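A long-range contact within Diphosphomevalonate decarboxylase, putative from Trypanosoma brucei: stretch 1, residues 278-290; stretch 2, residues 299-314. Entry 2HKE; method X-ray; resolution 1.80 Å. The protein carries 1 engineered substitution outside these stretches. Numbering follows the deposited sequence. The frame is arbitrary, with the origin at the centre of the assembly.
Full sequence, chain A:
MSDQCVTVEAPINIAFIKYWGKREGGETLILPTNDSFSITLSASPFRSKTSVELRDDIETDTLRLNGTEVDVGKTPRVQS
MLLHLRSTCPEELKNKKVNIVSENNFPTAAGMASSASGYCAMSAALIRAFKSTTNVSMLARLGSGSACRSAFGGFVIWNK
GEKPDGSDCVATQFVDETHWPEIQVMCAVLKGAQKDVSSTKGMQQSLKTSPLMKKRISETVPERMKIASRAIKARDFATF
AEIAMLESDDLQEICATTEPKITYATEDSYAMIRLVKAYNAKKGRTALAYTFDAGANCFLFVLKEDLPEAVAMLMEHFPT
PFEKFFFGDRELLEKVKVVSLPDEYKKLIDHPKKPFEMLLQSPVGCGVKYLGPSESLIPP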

# COMPACT_ATOMS: atom_id res chain seq x y z
N ALA A 278 -7.62 -22.42 -7.88
CA ALA A 278 -8.66 -23.38 -8.25
C ALA A 278 -9.75 -22.73 -9.09
O ALA A 278 -10.27 -23.32 -10.02
CB ALA A 278 -9.29 -23.99 -7.02
N TYR A 279 -10.07 -21.48 -8.78
CA TYR A 279 -11.03 -20.72 -9.58
C TYR A 279 -10.51 -20.49 -10.99
O TYR A 279 -11.21 -20.73 -11.95
CB TYR A 279 -11.29 -19.38 -8.92
CG TYR A 279 -12.30 -18.51 -9.62
CD1 TYR A 279 -13.59 -18.97 -9.84
CD2 TYR A 279 -11.96 -17.24 -10.05
CE1 TYR A 279 -14.51 -18.17 -10.45
CE2 TYR A 279 -12.89 -16.43 -10.69
CZ TYR A 279 -14.16 -16.90 -10.88
OH TYR A 279 -15.10 -16.10 -11.52
N ASN A 280 -9.28 -20.04 -11.12
CA ASN A 280 -8.71 -19.73 -12.40
C ASN A 280 -8.64 -21.03 -13.20
O ASN A 280 -8.90 -21.05 -14.41
CB ASN A 280 -7.32 -19.15 -12.20
CG ASN A 280 -7.33 -17.70 -11.76
OD1 ASN A 280 -8.32 -16.96 -11.99
ND2 ASN A 280 -6.22 -17.27 -11.13
N ALA A 281 -8.29 -22.11 -12.52
CA ALA A 281 -8.22 -23.44 -13.17
C ALA A 281 -9.59 -23.83 -13.77
O ALA A 281 -9.67 -24.26 -14.94
CB ALA A 281 -7.68 -24.49 -12.18
N LYS A 282 -10.66 -23.62 -12.99
CA LYS A 282 -12.03 -23.95 -13.42
C LYS A 282 -12.51 -23.03 -14.52
O LYS A 282 -13.20 -23.44 -15.44
CB LYS A 282 -13.03 -23.78 -12.29
CG LYS A 282 -13.26 -24.89 -11.40
CD LYS A 282 -13.95 -26.12 -12.05
CE LYS A 282 -14.21 -27.10 -10.91
NZ LYS A 282 -13.99 -28.53 -11.31
N LYS A 283 -12.11 -21.79 -14.46
CA LYS A 283 -12.45 -20.81 -15.48
C LYS A 283 -11.69 -21.07 -16.75
O LYS A 283 -12.15 -20.70 -17.81
CB LYS A 283 -12.12 -19.42 -14.98
CG LYS A 283 -13.02 -18.96 -13.86
CD LYS A 283 -14.36 -18.47 -14.34
CE LYS A 283 -14.32 -17.05 -14.76
NZ LYS A 283 -15.69 -16.71 -15.26
N GLY A 284 -10.52 -21.71 -16.67
CA GLY A 284 -9.70 -21.88 -17.84
C GLY A 284 -8.88 -20.67 -18.22
O GLY A 284 -8.34 -20.60 -19.32
N ARG A 285 -8.79 -19.69 -17.32
CA ARG A 285 -7.98 -18.54 -17.55
C ARG A 285 -7.69 -17.87 -16.22
O ARG A 285 -8.33 -18.14 -15.21
CB ARG A 285 -8.67 -17.54 -18.51
CG ARG A 285 -9.90 -16.92 -17.93
CD ARG A 285 -10.55 -16.00 -18.93
NE ARG A 285 -11.85 -15.57 -18.46
CZ ARG A 285 -12.11 -14.46 -17.77
NH1 ARG A 285 -11.18 -13.60 -17.45
NH2 ARG A 285 -13.36 -14.23 -17.38
N THR A 286 -6.71 -17.00 -16.25
CA THR A 286 -6.34 -16.20 -15.08
C THR A 286 -7.30 -15.00 -14.99
O THR A 286 -7.07 -13.95 -15.59
CB THR A 286 -4.91 -15.79 -15.15
OG1 THR A 286 -4.07 -16.97 -15.31
CG2 THR A 286 -4.52 -15.03 -13.82
N ALA A 287 -8.40 -15.24 -14.29
CA ALA A 287 -9.42 -14.23 -14.09
C ALA A 287 -9.19 -13.38 -12.83
O ALA A 287 -9.76 -12.28 -12.67
CB ALA A 287 -10.80 -14.92 -14.05
N LEU A 288 -8.40 -13.90 -11.91
CA LEU A 288 -8.34 -13.36 -10.53
C LEU A 288 -6.91 -13.51 -10.07
O LEU A 288 -6.31 -14.55 -10.30
CB LEU A 288 -9.32 -14.11 -9.60
CG LEU A 288 -9.47 -13.64 -8.16
CD1 LEU A 288 -9.95 -12.12 -8.08
CD2 LEU A 288 -10.43 -14.56 -7.36
N ALA A 289 -6.34 -12.46 -9.47
CA ALA A 289 -5.00 -12.50 -8.92
C ALA A 289 -5.02 -12.15 -7.47
O ALA A 289 -5.84 -11.33 -7.03
CB ALA A 289 -4.05 -11.50 -9.65
N TYR A 290 -4.13 -12.79 -6.70
CA TYR A 290 -3.90 -12.47 -5.27
C TYR A 290 -2.54 -11.77 -5.14
O TYR A 290 -1.63 -11.97 -5.95
CB TYR A 290 -3.94 -13.71 -4.39
CG TYR A 290 -2.92 -14.76 -4.74
CD1 TYR A 290 -1.56 -14.59 -4.38
CD2 TYR A 290 -3.29 -15.89 -5.49
CE1 TYR A 290 -0.61 -15.56 -4.79
CE2 TYR A 290 -2.36 -16.85 -5.86
CZ TYR A 290 -1.03 -16.69 -5.48
OH TYR A 290 -0.13 -17.66 -5.90
N PHE A 299 -4.94 -9.25 -0.95
CA PHE A 299 -5.34 -8.28 -1.96
C PHE A 299 -5.67 -9.07 -3.20
O PHE A 299 -5.13 -10.18 -3.40
CB PHE A 299 -4.23 -7.30 -2.20
CG PHE A 299 -4.18 -6.21 -1.17
CD1 PHE A 299 -3.54 -6.42 0.04
CD2 PHE A 299 -4.85 -5.01 -1.40
CE1 PHE A 299 -3.54 -5.38 1.01
CE2 PHE A 299 -4.85 -3.97 -0.46
CZ PHE A 299 -4.17 -4.17 0.74
N LEU A 300 -6.63 -8.59 -3.98
CA LEU A 300 -7.06 -9.30 -5.17
C LEU A 300 -7.15 -8.30 -6.27
O LEU A 300 -7.59 -7.17 -6.02
CB LEU A 300 -8.44 -9.91 -4.96
CG LEU A 300 -8.51 -10.98 -3.90
CD1 LEU A 300 -9.95 -11.12 -3.41
CD2 LEU A 300 -7.94 -12.34 -4.44
N PHE A 301 -6.77 -8.71 -7.46
CA PHE A 301 -6.98 -7.89 -8.64
C PHE A 301 -7.90 -8.65 -9.57
O PHE A 301 -7.74 -9.88 -9.75
CB PHE A 301 -5.68 -7.64 -9.36
CG PHE A 301 -4.62 -7.02 -8.51
CD1 PHE A 301 -4.81 -5.76 -7.96
CD2 PHE A 301 -3.45 -7.68 -8.26
CE1 PHE A 301 -3.82 -5.17 -7.16
CE2 PHE A 301 -2.45 -7.09 -7.45
CZ PHE A 301 -2.65 -5.82 -6.91
N VAL A 302 -8.82 -7.94 -10.20
CA VAL A 302 -9.81 -8.57 -11.05
C VAL A 302 -10.37 -7.50 -11.97
O VAL A 302 -10.39 -6.33 -11.59
CB VAL A 302 -10.95 -9.18 -10.18
CG1 VAL A 302 -11.69 -8.09 -9.39
CG2 VAL A 302 -11.93 -10.02 -11.03
N LEU A 303 -10.75 -7.84 -13.19
CA LEU A 303 -11.45 -6.86 -14.03
C LEU A 303 -12.88 -6.70 -13.57
O LEU A 303 -13.49 -7.65 -13.10
CB LEU A 303 -11.43 -7.30 -15.48
CG LEU A 303 -10.03 -7.37 -16.10
CD1 LEU A 303 -10.08 -7.67 -17.64
CD2 LEU A 303 -9.16 -6.12 -15.81
N LYS A 304 -13.43 -5.49 -13.74
CA LYS A 304 -14.81 -5.19 -13.34
C LYS A 304 -15.85 -6.22 -13.78
O LYS A 304 -16.68 -6.66 -12.99
CB LYS A 304 -15.18 -3.80 -13.85
CG LYS A 304 -16.32 -3.18 -13.11
CD LYS A 304 -16.49 -1.68 -13.37
CE LYS A 304 -17.67 -1.25 -12.48
NZ LYS A 304 -18.35 0.13 -12.70
N GLU A 305 -15.83 -6.58 -15.06
CA GLU A 305 -16.74 -7.61 -15.63
C GLU A 305 -16.72 -8.94 -14.86
O GLU A 305 -17.74 -9.65 -14.75
CB GLU A 305 -16.44 -7.82 -17.12
CG GLU A 305 -15.08 -8.39 -17.41
CD GLU A 305 -14.58 -8.12 -18.85
OE1 GLU A 305 -15.29 -8.55 -19.82
OE2 GLU A 305 -13.52 -7.43 -18.99
N ASP A 306 -15.55 -9.27 -14.30
CA ASP A 306 -15.36 -10.55 -13.65
C ASP A 306 -15.57 -10.48 -12.15
O ASP A 306 -15.60 -11.50 -11.49
CB ASP A 306 -13.93 -11.04 -13.91
CG ASP A 306 -13.72 -11.52 -15.35
OD1 ASP A 306 -14.71 -11.99 -15.96
OD2 ASP A 306 -12.58 -11.44 -15.88
N LEU A 307 -15.75 -9.29 -11.61
CA LEU A 307 -15.69 -9.12 -10.17
C LEU A 307 -16.90 -9.77 -9.49
O LEU A 307 -16.72 -10.39 -8.46
CB LEU A 307 -15.54 -7.65 -9.79
CG LEU A 307 -15.38 -7.34 -8.29
CD1 LEU A 307 -14.49 -6.09 -8.06
CD2 LEU A 307 -16.68 -7.26 -7.49
N PRO A 308 -18.14 -9.55 -9.98
CA PRO A 308 -19.28 -10.15 -9.26
C PRO A 308 -19.18 -11.64 -9.09
O PRO A 308 -19.43 -12.13 -7.95
CB PRO A 308 -20.48 -9.73 -10.11
CG PRO A 308 -19.99 -8.33 -10.61
CD PRO A 308 -18.64 -8.72 -11.08
N GLU A 309 -18.80 -12.36 -10.15
CA GLU A 309 -18.67 -13.81 -10.03
C GLU A 309 -17.58 -14.15 -9.06
O GLU A 309 -17.74 -15.07 -8.25
CB GLU A 309 -18.34 -14.49 -11.36
CG GLU A 309 -18.44 -16.03 -11.29
CD GLU A 309 -18.14 -16.69 -12.61
OE1 GLU A 309 -16.93 -16.88 -12.92
OE2 GLU A 309 -19.12 -16.99 -13.33
N ALA A 310 -16.45 -13.44 -9.16
CA ALA A 310 -15.32 -13.70 -8.26
C ALA A 310 -15.73 -13.55 -6.79
O ALA A 310 -15.41 -14.39 -5.96
CB ALA A 310 -14.09 -12.78 -8.67
N VAL A 311 -16.44 -12.48 -6.47
CA VAL A 311 -16.86 -12.21 -5.12
C VAL A 311 -17.91 -13.25 -4.67
O VAL A 311 -17.83 -13.76 -3.54
CB VAL A 311 -17.34 -10.78 -4.95
CG1 VAL A 311 -17.94 -10.59 -3.54
CG2 VAL A 311 -16.21 -9.79 -5.24
N ALA A 312 -18.83 -13.62 -5.57
CA ALA A 312 -19.79 -14.71 -5.28
C ALA A 312 -19.06 -16.01 -4.94
O ALA A 312 -19.45 -16.74 -3.99
CB ALA A 312 -20.75 -14.95 -6.48
N MET A 313 -18.04 -16.31 -5.71
CA MET A 313 -17.21 -17.52 -5.50
C MET A 313 -16.56 -17.45 -4.15
O MET A 313 -16.61 -18.41 -3.37
CB MET A 313 -16.19 -17.65 -6.63
CG MET A 313 -15.26 -18.82 -6.52
SD MET A 313 -13.81 -18.48 -5.50
CE MET A 313 -12.94 -17.11 -6.35
N LEU A 314 -15.94 -16.31 -3.82
CA LEU A 314 -15.36 -16.14 -2.46
C LEU A 314 -16.35 -16.41 -1.33
O LEU A 314 -15.98 -17.00 -0.32
CB LEU A 314 -14.75 -14.75 -2.27
CG LEU A 314 -13.55 -14.40 -3.17
CD1 LEU A 314 -13.03 -12.98 -2.89
CD2 LEU A 314 -12.43 -15.47 -3.07
O HOH W 1 -14.87 -13.83 -12.65
O HOH W 2 -16.38 -14.18 -15.05
O HOH W 3 -10.46 -10.45 -14.49

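The strand through Ala 289 and the strand through Phe 301 run antiparallel, their directions 160° apart, and illustrate how two neighbouring strands and the helices beside them share one apolar core while charged groups pair beside it. Ala 289 and Phe 301 form the hydrogen-bonded pair: Ala 289 N donates to Phe 301 O (2.9 Å), and Phe 301 N donates to Ala 289 O (2.8 Å). The helix carrying Tyr 279 and the helix carrying Glu 309 and Met 313 do not pack closely: their axes come no closer than 12.0 Å, with N-to-C directions 127° apart, and side chains such as Tyr 279, Met 313, Lys 283 and Glu 309 meet between them.

Leu 288 does much of the filling. Leu 288 CD1 lies 3.7 Å from Val 302 CB and 4.2 Å from Ala 310 CB, linking strand to helix, while Leu 288 CD2 reaches Met 313 CE at 3.7 Å. That same methyl sits over one face of the Tyr 279 ring, a CH-pi contact 4.0 Å from Met 313 CE to the ring centroid.

Polar chemistry takes over at the ring's hydroxyl. Tyr 279 OH donates a very short hydrogen bond to Glu 309 OE1 (2.4 Å), and Lys 283 NZ forms a salt bridge to Glu 309 OE1 as well (2.7 Å), concentrating two donors on one carboxylate atom. Nearby, the Arg 285 guanidinium meets Asp 306 edge-on, pairing Arg 285 NH1 with Asp 306 OD2 and Arg 285 NH2 with Asp 306 OD1, both at 3.0 Å.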